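Serine/threonine protein phosphatase Stp1 (Streptococcus agalactiae, PDB 2PK0) removes phosphate from phosphoserine and phosphothreonine residues of proteins, as a metal-dependent phosphatase of the PP2C family that binds magnesium ions. Local coordinates at residues G103-A108 and G122-G127. Sequence-based numbering, arbitrary orientation.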
loop_
_atom_site.group_PDB
_atom_site.type_symbol
_atom_site.label_atom_id
_atom_site.label_comp_id
_atom_site.label_asym_id
_atom_site.label_seq_id
_atom_site.Cartn_x
_atom_site.Cartn_y
_atom_site.Cartn_z
ATOM N N GLY A 103 -11.577 -8.315 -5.657
ATOM C CA GLY A 103 -10.650 -7.280 -6.047
ATOM C C GLY A 103 -9.690 -6.906 -4.943
ATOM O O GLY A 103 -9.906 -7.260 -3.781
ATOM N N THR A 104 -8.636 -6.177 -5.299
ATOM C CA THR A 104 -7.694 -5.721 -4.300
ATOM C C THR A 104 -7.130 -4.325 -4.572
ATOM O O THR A 104 -7.052 -3.900 -5.711
ATOM C CB THR A 104 -6.537 -6.722 -4.109
ATOM O OG1 THR A 104 -5.633 -6.197 -3.132
ATOM C CG2 THR A 104 -5.791 -6.956 -5.403
ATOM N N THR A 105 -6.746 -3.603 -3.522
ATOM C CA THR A 105 -5.902 -2.427 -3.714
ATOM C C THR A 105 -4.471 -2.897 -3.987
ATOM O O THR A 105 -4.140 -4.057 -3.744
ATOM C CB THR A 105 -5.839 -1.512 -2.471
ATOM O OG1 THR A 105 -5.054 -2.138 -1.448
ATOM C CG2 THR A 105 -7.207 -1.187 -1.946
ATOM N N ILE A 106 -3.613 -2.005 -4.466
ATOM C CA ILE A 106 -2.177 -2.304 -4.466
ATOM C C ILE A 106 -1.283 -1.104 -4.136
ATOM O O ILE A 106 -1.589 0.036 -4.488
ATOM C CB ILE A 106 -1.689 -2.974 -5.780
ATOM C CG1 ILE A 106 -0.483 -3.876 -5.491
ATOM C CG2 ILE A 106 -1.362 -1.937 -6.871
ATOM C CD1 ILE A 106 0.296 -4.278 -6.728
ATOM N N GLU A 107 -0.213 -1.385 -3.396
ATOM C CA GLU A 107 0.950 -0.512 -3.313
ATOM C C GLU A 107 2.184 -1.343 -3.642
ATOM O O GLU A 107 2.474 -2.340 -2.961
ATOM C CB GLU A 107 1.125 0.102 -1.913
ATOM C CG GLU A 107 -0.056 0.877 -1.360
ATOM C CD GLU A 107 -0.548 1.983 -2.281
ATOM O OE1 GLU A 107 0.266 2.629 -2.962
ATOM O OE2 GLU A 107 -1.770 2.207 -2.344
ATOM N N ALA A 108 2.900 -0.946 -4.683
ATOM C CA ALA A 108 4.092 -1.659 -5.060
ATOM C C ALA A 108 5.226 -0.655 -5.059
ATOM O O ALA A 108 5.160 0.361 -5.742
ATOM C CB ALA A 108 3.919 -2.292 -6.427
ATOM N N GLY A 122 -6.197 2.180 -5.472
ATOM C CA GLY A 122 -7.074 1.987 -4.326
ATOM C C GLY A 122 -6.988 3.048 -3.244
ATOM O O GLY A 122 -6.678 4.212 -3.518
ATOM N N ASP A 123 -7.282 2.644 -2.010
ATOM C CA ASP A 123 -7.254 3.553 -0.864
ATOM C C ASP A 123 -6.189 3.180 0.170
ATOM O O ASP A 123 -6.211 3.646 1.310
ATOM C CB ASP A 123 -8.637 3.670 -0.201
ATOM C CG ASP A 123 -9.167 2.342 0.314
ATOM O OD1 ASP A 123 -8.575 1.281 -0.003
ATOM O OD2 ASP A 123 -10.193 2.358 1.040
ATOM N N SER A 124 -5.261 2.327 -0.228
ATOM C CA SER A 124 -4.068 2.109 0.564
ATOM C C SER A 124 -3.182 3.354 0.439
ATOM O O SER A 124 -3.378 4.186 -0.449
ATOM C CB SER A 124 -3.340 0.857 0.094
ATOM O OG SER A 124 -4.047 -0.315 0.434
ATOM N N ARG A 125 -2.240 3.535 1.348
ATOM C CA ARG A 125 -1.505 4.784 1.351
ATOM C C ARG A 125 -0.017 4.600 1.472
ATOM O O ARG A 125 0.460 3.556 1.941
ATOM C CB ARG A 125 -1.974 5.676 2.478
ATOM C CG ARG A 125 -3.405 6.056 2.372
ATOM C CD ARG A 125 -3.650 7.304 3.100
ATOM N NE ARG A 125 -5.035 7.700 2.961
ATOM C CZ ARG A 125 -5.663 8.444 3.852
ATOM N NH1 ARG A 125 -5.001 8.841 4.928
ATOM N NH2 ARG A 125 -6.942 8.758 3.683
ATOM N N ILE A 126 0.701 5.626 1.007
ATOM C CA ILE A 126 2.143 5.736 1.140
ATOM C C ILE A 126 2.469 7.129 1.652
ATOM O O ILE A 126 1.980 8.134 1.105
ATOM C CB ILE A 126 2.849 5.559 -0.196
ATOM C CG1 ILE A 126 2.543 4.186 -0.786
ATOM C CG2 ILE A 126 4.345 5.744 -0.046
ATOM C CD1 ILE A 126 3.024 4.061 -2.192
ATOM N N GLY A 127 3.282 7.190 2.706
ATOM C CA GLY A 127 3.727 8.464 3.224
ATOM C C GLY A 127 5.186 8.493 3.622
ATOM O O GLY A 127 5.820 7.459 3.771
#
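Thr105 meets Ser124 through its hydroxyl and Asp123 through its methyl. Its CB bond points toward segment 122-127, with CB 3.6 Å from Ser124 OG. At the first branch, OG1 sits between the backbone N and the carbonyl carbon (chi1 72°). There it makes a 2.8 Å hydrogen bond with Ser124 OG, in which either hydroxyl could be the donor. A second bond joins OG1 to the backbone N of Asp41, a magnesium ligand. At the other branch, CG2 lies 3.4 Å from Asp123 OD1, and the two side chains cross at about a right angle. Gly122 CA lies 4.0 Å from the same methyl.

The PP2C fold is a beta sandwich with its metal site at one end of the two sheets. Strand 103-112 belongs to one sheet and strand 125-130 to the other, so this buried contact joins the two near the metals. The Asp123 side chain is about 6 Å from a magnesium ion.

Glu107, two residues on from Thr105, makes the second part of the contact. Its CG sits beside the backbone N and packs 3.6 Å from Ser124 CB. The chain then bends at chi2 (-54°), which places the carboxylate. OE1 lies against CG1 and CD1 of Ile126. OE2 is hydrogen-bonded to His120 ND1, although it also lies near the carbonyl O of Ser124, with which it makes no bond.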